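Local atomic coordinates of 3-keto-5-aminohexanoate cleavage enzyme (Burkholderia xenovorans LB400, PDB entry 3E49), a protein that probably catalyses, with a bound zinc ion, the cleavage of 3-keto-5-aminohexanoate or a related beta-keto acid. Residues V197-G202 with A215-T220; H239-A244 with V277-Q282. All coordinates share one frame; numbering follows the deposited sequence.

Overall arrangement
Both contacts belong to the TIM barrel of one subunit, and contact 1 precedes contact 2 along the chain. Contact 1 fastens helix 211-225 to barrel strand 195-201. Contact 2 sets two outer helices, 240-248 and 273-286, side by side. Their centres lie about 16 Å apart. They meet where CB of Phe201 comes 3.4 Å from CD1 of Leu243, so the end of the strand in contact 1 packs on the first helix of contact 2. Neither contact includes the zinc ligands His50, His52 and Glu259. Arg218, in segment 215-220 but not touching the strand segment, lines the 2-ethoxyethanol pocket. Both contacts also reach the third subunit of the assembly.

Contact 1: residues V197-G202 with A215-T220; sequences VQTVFG and AHMRRT
Selenomethionine Met217 reaches from helix 211-225 to Thr199 and Phe201 on strand 195-201, within a beta-alpha-beta unit of the TIM barrel. Its chain is bent at chi2 (-60°) and again at chi3 (-67°). These bends carry the end methyl CE to Thr199, while CG stays beside the phenyl ring. CE lies 3.6 Å from CG2 of Thr199. Met217 runs alongside both strand side chains, pointing the other way.

Thr199 divides its two branches. CG2 packs on CE and CB of Met217, and OG1 forms a hydrogen bond with NE1 of Trp231. Leu179, Cys173 and Ile207 also touch Met217, so its apolar chain is buried between strand, helix and loop.

His216 and Arg219, on the same helix, face neighbouring subunits. NE of Arg219 forms a salt bridge with OE2 of Glu212 of the third subunit.

The ring of Phe201 meets the base of the selenomethionine through two of its atoms. CZ of Phe201 is 4.1 Å from CB of Met217. CE1 of Phe201 comes closer, 3.6 Å from CG of Met217, which approaches the ring obliquely.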
ATOM      1  N   VAL A 197     -16.210   0.317  13.398  1.00 23.83           N
ATOM      2  CA  VAL A 197     -14.747   0.220  13.567  1.00 23.27           C
ATOM      3  C   VAL A 197     -14.160   1.621  13.605  1.00 24.02           C
ATOM      4  O   VAL A 197     -14.236   2.381  12.627  1.00 22.88           O
ATOM      5  CB  VAL A 197     -14.142  -0.674  12.477  1.00 24.87           C
ATOM      6  CG1 VAL A 197     -12.637  -0.700  12.627  1.00 21.25           C
ATOM      7  CG2 VAL A 197     -14.729  -2.131  12.502  1.00 20.92           C
ATOM      8  N   GLN A 198     -13.631   1.983  14.774  1.00 22.10           N
ATOM      9  CA  GLN A 198     -13.059   3.280  15.008  1.00 21.91           C
ATOM     10  C   GLN A 198     -11.541   3.055  14.989  1.00 21.37           C
ATOM     11  O   GLN A 198     -10.943   2.491  15.921  1.00 22.64           O
ATOM     12  CB  GLN A 198     -13.506   3.879  16.349  1.00 23.44           C
ATOM     13  CG  GLN A 198     -12.994   5.282  16.633  1.00 20.44           C
ATOM     14  CD  GLN A 198     -13.779   6.323  15.833  1.00 26.45           C
ATOM     15  OE1 GLN A 198     -13.260   6.951  14.924  1.00 26.90           O
ATOM     16  NE2 GLN A 198     -15.091   6.440  16.124  1.00 20.52           N
ATOM     17  N   THR A 199     -10.932   3.470  13.911  1.00 20.60           N
ATOM     18  CA  THR A 199      -9.455   3.314  13.764  1.00 20.26           C
ATOM     19  C   THR A 199      -8.817   4.532  14.363  1.00 20.68           C
ATOM     20  O   THR A 199      -9.125   5.665  13.959  1.00 20.50           O
ATOM     21  CB  THR A 199      -9.018   3.099  12.302  1.00 21.89           C
ATOM     22  OG1 THR A 199      -9.466   4.178  11.490  1.00 20.70           O
ATOM     23  CG2 THR A 199      -9.513   1.733  11.749  1.00 23.28           C
ATOM     24  N   VAL A 200      -7.939   4.278  15.354  1.00 21.34           N
ATOM     25  CA  VAL A 200      -7.288   5.296  16.202  1.00 22.07           C
ATOM     26  C   VAL A 200      -5.830   5.466  15.876  1.00 20.15           C
ATOM     27  O   VAL A 200      -5.059   4.515  16.040  1.00 24.52           O
ATOM     28  CB  VAL A 200      -7.372   4.905  17.710  1.00 22.63           C
ATOM     29  CG1 VAL A 200      -6.788   5.988  18.617  1.00 20.43           C
ATOM     30  CG2 VAL A 200      -8.887   4.676  18.100  1.00 19.64           C
ATOM     31  N   PHE A 201      -5.457   6.669  15.441  1.00 18.97           N
ATOM     32  CA  PHE A 201      -4.058   6.948  15.008  1.00 18.52           C
ATOM     33  C   PHE A 201      -3.379   7.964  15.849  1.00 20.37           C
ATOM     34  O   PHE A 201      -3.986   8.924  16.283  1.00 22.28           O
ATOM     35  CB  PHE A 201      -4.060   7.540  13.579  1.00 18.15           C
ATOM     36  CG  PHE A 201      -4.800   6.689  12.585  1.00 21.30           C
ATOM     37  CD1 PHE A 201      -4.172   5.651  11.944  1.00 22.60           C
ATOM     38  CD2 PHE A 201      -6.148   6.906  12.336  1.00 21.55           C
ATOM     39  CE1 PHE A 201      -4.866   4.833  11.058  1.00 24.75           C
ATOM     40  CE2 PHE A 201      -6.863   6.094  11.440  1.00 23.24           C
ATOM     41  CZ  PHE A 201      -6.213   5.035  10.815  1.00 24.18           C
ATOM     42  N   GLY A 202      -2.070   7.793  16.031  1.00 22.02           N
ATOM     43  CA  GLY A 202      -1.278   8.812  16.657  1.00 24.22           C
ATOM     44  C   GLY A 202      -0.961   8.733  18.112  1.00 26.48           C
ATOM     45  O   GLY A 202      -0.415   9.677  18.635  1.00 28.90           O
ATOM     46  N   ALA A 215      -4.317   4.211   5.233  1.00 19.42           N
ATOM     47  CA  ALA A 215      -4.643   3.364   4.049  1.00 20.23           C
ATOM     48  C   ALA A 215      -4.557   1.888   4.438  1.00 21.72           C
ATOM     49  O   ALA A 215      -5.345   1.067   4.011  1.00 21.42           O
ATOM     50  CB  ALA A 215      -3.703   3.664   2.834  1.00 18.46           C
ATOM     51  N   HIS A 216      -3.568   1.515   5.231  1.00 20.73           N
ATOM     52  CA  HIS A 216      -3.474   0.098   5.586  0.50 19.91           C
ATOM     53  C   HIS A 216      -4.582  -0.370   6.530  1.00 21.28           C
ATOM     54  O   HIS A 216      -5.099  -1.482   6.386  1.00 23.85           O
ATOM     55  CB  HIS A 216      -2.127  -0.244   6.137  0.50 16.87           C
ATOM     56  CG  HIS A 216      -1.891  -1.701   6.260  0.50  2.00           C
ATOM     57  ND1 HIS A 216      -1.806  -2.542   5.176  0.50  5.18           N
ATOM     58  CD2 HIS A 216      -1.732  -2.483   7.364  0.50  2.00           C
ATOM     59  CE1 HIS A 216      -1.571  -3.766   5.586  0.50  7.86           C
ATOM     60  NE2 HIS A 216      -1.488  -3.765   6.894  0.50  5.05           N
HETATM   61  N   MSE A 217      -4.986   0.470   7.455  1.00 21.99           N
HETATM   62  CA  MSE A 217      -6.071   0.101   8.301  1.00 21.35           C
HETATM   63  C   MSE A 217      -7.340  -0.116   7.463  1.00 23.23           C
HETATM   64  O   MSE A 217      -8.043  -1.092   7.669  1.00 21.73           O
HETATM   65  CB  MSE A 217      -6.285   1.180   9.366  1.00 23.83           C
HETATM   66  CG  MSE A 217      -5.169   1.279  10.433  1.00 20.87           C
HETATM   67 SE   MSE A 217      -4.874  -0.278  11.462  0.75 20.67          SE
HETATM   68  CE  MSE A 217      -6.598  -0.300  12.461  1.00 21.58           C
ATOM     69  N   ARG A 218      -7.599   0.759   6.478  1.00 22.83           N
ATOM     70  CA  ARG A 218      -8.788   0.558   5.627  1.00 21.24           C
ATOM     71  C   ARG A 218      -8.694  -0.707   4.785  1.00 21.80           C
ATOM     72  O   ARG A 218      -9.644  -1.452   4.620  1.00 23.69           O
ATOM     73  CB  ARG A 218      -8.980   1.716   4.671  1.00 21.91           C
ATOM     74  CG  ARG A 218     -10.284   1.551   3.914  1.00 27.70           C
ATOM     75  CD  ARG A 218     -10.312   2.344   2.656  1.00 37.07           C
ATOM     76  NE  ARG A 218     -11.571   2.036   2.010  1.00 39.16           N
ATOM     77  CZ  ARG A 218     -12.105   2.700   0.996  1.00 40.92           C
ATOM     78  NH1 ARG A 218     -11.518   3.752   0.481  1.00 30.94           N
ATOM     79  NH2 ARG A 218     -13.280   2.308   0.521  1.00 48.08           N
ATOM     80  N   ARG A 219      -7.539  -0.936   4.174  1.00 19.30           N
ATOM     81  CA  ARG A 219      -7.337  -2.106   3.330  1.00 20.72           C
ATOM     82  C   ARG A 219      -7.546  -3.388   4.131  1.00 19.12           C
ATOM     83  O   ARG A 219      -8.163  -4.356   3.637  1.00 22.52           O
ATOM     84  CB  ARG A 219      -5.835  -1.980   2.874  1.00 22.55           C
ATOM     85  CG  ARG A 219      -5.206  -2.927   2.026  1.00 29.79           C
ATOM     86  CD  ARG A 219      -3.713  -2.572   2.058  1.00 21.15           C
ATOM     87  NE  ARG A 219      -3.459  -1.255   1.485  1.00 22.11           N
ATOM     88  CZ  ARG A 219      -2.458  -0.452   1.869  1.00 21.69           C
ATOM     89  NH1 ARG A 219      -1.684  -0.781   2.880  1.00 22.39           N
ATOM     90  NH2 ARG A 219      -2.297   0.724   1.295  1.00 20.85           N
ATOM     91  N   THR A 220      -7.098  -3.385   5.390  1.00 16.27           N
ATOM     92  CA  THR A 220      -7.151  -4.566   6.249  1.00 13.04           C
ATOM     93  C   THR A 220      -8.608  -4.818   6.562  1.00 15.15           C
ATOM     94  O   THR A 220      -9.066  -5.934   6.406  1.00 19.29           O
ATOM     95  CB  THR A 220      -6.448  -4.368   7.496  1.00 17.94           C
ATOM     96  OG1 THR A 220      -5.044  -4.156   7.144  1.00 17.98           O
ATOM     97  CG2 THR A 220      -6.514  -5.598   8.422  1.00 13.26           C
TER

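Contact 2: residues H239-A244 with V277-Q282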
ATOM      1  N   HIS A 239      -3.516  15.629  14.457  1.00 23.58           N
ATOM      2  CA  HIS A 239      -3.886  14.759  13.324  1.00 22.15           C
ATOM      3  C   HIS A 239      -5.372  14.571  13.225  1.00 21.35           C
ATOM      4  O   HIS A 239      -5.877  13.955  12.273  1.00 19.80           O
ATOM      5  CB  HIS A 239      -3.242  13.392  13.516  1.00 23.09           C
ATOM      6  CG  HIS A 239      -1.768  13.490  13.718  1.00 23.10           C
ATOM      7  ND1 HIS A 239      -0.941  13.931  12.723  1.00 26.18           N
ATOM      8  CD2 HIS A 239      -0.992  13.273  14.803  1.00 26.65           C
ATOM      9  CE1 HIS A 239       0.299  13.973  13.184  1.00 24.87           C
ATOM     10  NE2 HIS A 239       0.298  13.571  14.441  1.00 26.70           N
ATOM     11  N   GLN A 240      -6.076  15.145  14.186  1.00 22.45           N
ATOM     12  CA  GLN A 240      -7.519  14.982  14.221  1.00 20.31           C
ATOM     13  C   GLN A 240      -8.205  15.330  12.880  1.00 22.85           C
ATOM     14  O   GLN A 240      -8.952  14.533  12.305  1.00 23.08           O
ATOM     15  CB  GLN A 240      -8.098  15.860  15.316  1.00 21.47           C
ATOM     16  CG  GLN A 240      -9.652  15.736  15.462  1.00 20.65           C
ATOM     17  CD  GLN A 240     -10.176  16.633  16.580  1.00 18.98           C
ATOM     18  OE1 GLN A 240     -10.358  17.867  16.407  1.00 21.55           O
ATOM     19  NE2 GLN A 240     -10.361  16.032  17.748  1.00 23.15           N
ATOM     20  N   ILE A 241      -8.044  16.560  12.436  1.00 22.99           N
ATOM     21  CA  ILE A 241      -8.744  16.994  11.229  1.00 22.28           C
ATOM     22  C   ILE A 241      -8.153  16.418   9.939  1.00 21.15           C
ATOM     23  O   ILE A 241      -8.884  15.946   9.085  1.00 19.88           O
ATOM     24  CB  ILE A 241      -8.924  18.551  11.142  1.00 22.51           C
ATOM     25  CG1 ILE A 241      -9.586  19.076  12.411  1.00 23.85           C
ATOM     26  CG2 ILE A 241      -9.699  18.914   9.822  1.00 21.40           C
ATOM     27  CD1 ILE A 241     -11.095  18.586  12.625  1.00 20.88           C
ATOM     28  N   PRO A 242      -6.825  16.459   9.756  1.00 18.97           N
ATOM     29  CA  PRO A 242      -6.324  15.864   8.525  1.00 19.23           C
ATOM     30  C   PRO A 242      -6.699  14.413   8.283  1.00 18.64           C
ATOM     31  O   PRO A 242      -7.061  14.026   7.167  1.00 19.60           O
ATOM     32  CB  PRO A 242      -4.774  15.969   8.690  1.00 16.86           C
ATOM     33  CG  PRO A 242      -4.582  17.141   9.604  1.00 20.04           C
ATOM     34  CD  PRO A 242      -5.776  17.084  10.565  1.00 19.28           C
ATOM     35  N   LEU A 243      -6.580  13.574   9.297  1.00 18.42           N
ATOM     36  CA  LEU A 243      -6.903  12.160   9.114  1.00 19.64           C
ATOM     37  C   LEU A 243      -8.413  11.975   8.931  1.00 18.16           C
ATOM     38  O   LEU A 243      -8.844  11.208   8.095  1.00 18.58           O
ATOM     39  CB  LEU A 243      -6.324  11.304  10.274  1.00 19.39           C
ATOM     40  CG  LEU A 243      -4.764  11.188  10.323  1.00 22.19           C
ATOM     41  CD1 LEU A 243      -4.337  10.272  11.495  1.00 18.39           C
ATOM     42  CD2 LEU A 243      -4.239  10.615   8.982  1.00 24.55           C
ATOM     43  N   ALA A 244      -9.215  12.718   9.677  1.00 19.76           N
ATOM     44  CA  ALA A 244     -10.677  12.617   9.515  1.00 19.33           C
ATOM     45  C   ALA A 244     -11.054  13.038   8.079  1.00 18.58           C
ATOM     46  O   ALA A 244     -11.958  12.483   7.476  1.00 21.21           O
ATOM     47  CB  ALA A 244     -11.345  13.546  10.476  1.00 19.43           C
ATOM     48  N   VAL A 277     -16.480  20.048  15.865  1.00 23.99           N
ATOM     49  CA  VAL A 277     -17.504  19.495  14.993  1.00 22.87           C
ATOM     50  C   VAL A 277     -17.660  20.457  13.823  1.00 23.08           C
ATOM     51  O   VAL A 277     -17.800  20.044  12.661  1.00 22.73           O
ATOM     52  CB  VAL A 277     -18.860  19.281  15.732  1.00 21.71           C
ATOM     53  CG1 VAL A 277     -19.949  18.847  14.758  1.00 19.47           C
ATOM     54  CG2 VAL A 277     -18.739  18.252  16.884  1.00 20.92           C
ATOM     55  N   ARG A 278     -17.656  21.752  14.104  1.00 22.37           N
ATOM     56  CA  ARG A 278     -17.782  22.747  13.016  1.00 24.79           C
ATOM     57  C   ARG A 278     -16.617  22.704  12.051  1.00 23.97           C
ATOM     58  O   ARG A 278     -16.795  22.863  10.850  1.00 25.32           O
ATOM     59  CB  ARG A 278     -17.954  24.166  13.572  1.00 26.22           C
ATOM     60  CG  ARG A 278     -19.315  24.389  14.223  1.00 23.94           C
ATOM     61  CD  ARG A 278     -19.596  25.853  14.547  1.00 25.12           C
ATOM     62  NE  ARG A 278     -18.718  26.390  15.570  1.00 27.31           N
ATOM     63  CZ  ARG A 278     -18.920  26.315  16.870  1.00 28.02           C
ATOM     64  NH1 ARG A 278     -20.007  25.726  17.358  1.00 32.34           N
ATOM     65  NH2 ARG A 278     -18.024  26.848  17.683  1.00 28.24           N
ATOM     66  N   LYS A 279     -15.426  22.479  12.566  1.00 25.64           N
ATOM     67  CA  LYS A 279     -14.239  22.454  11.721  1.00 25.63           C
ATOM     68  C   LYS A 279     -14.301  21.288  10.741  1.00 25.44           C
ATOM     69  O   LYS A 279     -14.116  21.480   9.556  1.00 25.98           O
ATOM     70  CB  LYS A 279     -12.967  22.407  12.567  1.00 25.27           C
ATOM     71  CG  LYS A 279     -11.697  22.908  11.879  1.00 31.45           C
ATOM     72  CD  LYS A 279     -11.841  24.400  11.571  1.00 39.44           C
ATOM     73  CE  LYS A 279     -10.624  24.999  10.916  1.00 40.13           C
ATOM     74  NZ  LYS A 279     -10.983  26.283  10.178  1.00 40.42           N
ATOM     75  N   ILE A 280     -14.624  20.091  11.209  1.00 25.40           N
ATOM     76  CA  ILE A 280     -14.707  18.940  10.305  1.00 22.41           C
ATOM     77  C   ILE A 280     -15.876  19.108   9.352  1.00 23.87           C
ATOM     78  O   ILE A 280     -15.833  18.651   8.217  1.00 25.02           O
ATOM     79  CB  ILE A 280     -14.710  17.565  11.031  1.00 21.46           C
ATOM     80  CG1 ILE A 280     -14.323  16.438  10.028  1.00 24.13           C
ATOM     81  CG2 ILE A 280     -16.098  17.288  11.803  1.00 20.13           C
ATOM     82  CD1 ILE A 280     -12.875  16.569   9.370  1.00 20.01           C
ATOM     83  N   ARG A 281     -16.914  19.805   9.793  1.00 23.17           N
ATOM     84  CA  ARG A 281     -18.014  20.070   8.917  1.00 23.51           C
ATOM     85  C   ARG A 281     -17.670  20.992   7.733  1.00 22.45           C
ATOM     86  O   ARG A 281     -18.261  20.865   6.677  1.00 22.08           O
ATOM     87  CB  ARG A 281     -19.247  20.533   9.705  1.00 24.62           C
ATOM     88  CG  ARG A 281     -19.888  19.404  10.432  1.00 28.39           C
ATOM     89  CD  ARG A 281     -21.164  19.909  11.031  1.00 31.11           C
ATOM     90  NE  ARG A 281     -22.025  20.459   9.992  1.00 30.29           N
ATOM     91  CZ  ARG A 281     -22.957  21.379  10.204  1.00 35.20           C
ATOM     92  NH1 ARG A 281     -23.123  21.916  11.392  1.00 35.75           N
ATOM     93  NH2 ARG A 281     -23.671  21.823   9.209  1.00 32.61           N
ATOM     94  N   GLN A 282     -16.641  21.828   7.859  1.00 22.09           N
ATOM     95  CA  GLN A 282     -16.181  22.659   6.741  1.00 24.02           C
ATOM     96  C   GLN A 282     -15.670  21.747   5.618  1.00 21.98           C
ATOM     97  O   GLN A 282     -15.961  21.962   4.439  1.00 20.78           O
ATOM     98  CB  GLN A 282     -15.034  23.576   7.208  1.00 23.81           C
ATOM     99  CG  GLN A 282     -15.483  24.726   8.112  1.00 31.07           C
ATOM    100  CD  GLN A 282     -14.372  25.740   8.449  1.00 34.20           C
ATOM    101  OE1 GLN A 282     -13.172  25.440   8.389  1.00 44.00           O
ATOM    102  NE2 GLN A 282     -14.785  26.948   8.826  1.00 47.93           N
TER
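Helices 240-248 and 273-286 run in roughly the same direction on the outside of the TIM barrel. Over the short segments their axes come within 10.2 Å and cross at -38°. The backbones are nearest at Ile241 and Ile280, whose CA atoms are 6.3 Å apart. No hydrogen bond joins the two segments, and the contact is made by aliphatic groups.

The two isoleucines lie flank to flank, each reaching toward the other's helix. The CB of Ile280 does not point straight at the other helix, but its longer branch does reach it. With CG1 opposite the backbone N (chi1 -161°), this branch sets out across the gap. Its CD1 touches two residues of the other helix, lying 3.6 Å from CB of Ala244 and 4.0 Å from CG2 of Ile241. The longer branch of Ile241 reaches back toward the N-terminal side of segment 277-282. Its CD1 is 4.1 Å from CB of Ile280 and 4.3 Å from CB of Lys279, so it rests near the base of both residues.

On the barrel side, Val254 and Val256 of strand 253-256 continue the apolar layer, touching Ala244 and Ile280 respectively. The third subunit also approaches; its Gly286 packs on Ile241 and Lys279.

Lys279 offers only the start of its chain to helix 240-248, and the rest turns off toward the third subunit. NZ bonds the carbonyl O of Glu285 of the third subunit. It also donates to OE1 of Gln282 at 3.0 Å, from a position tilted 29° out of that amide's carbonyl plane.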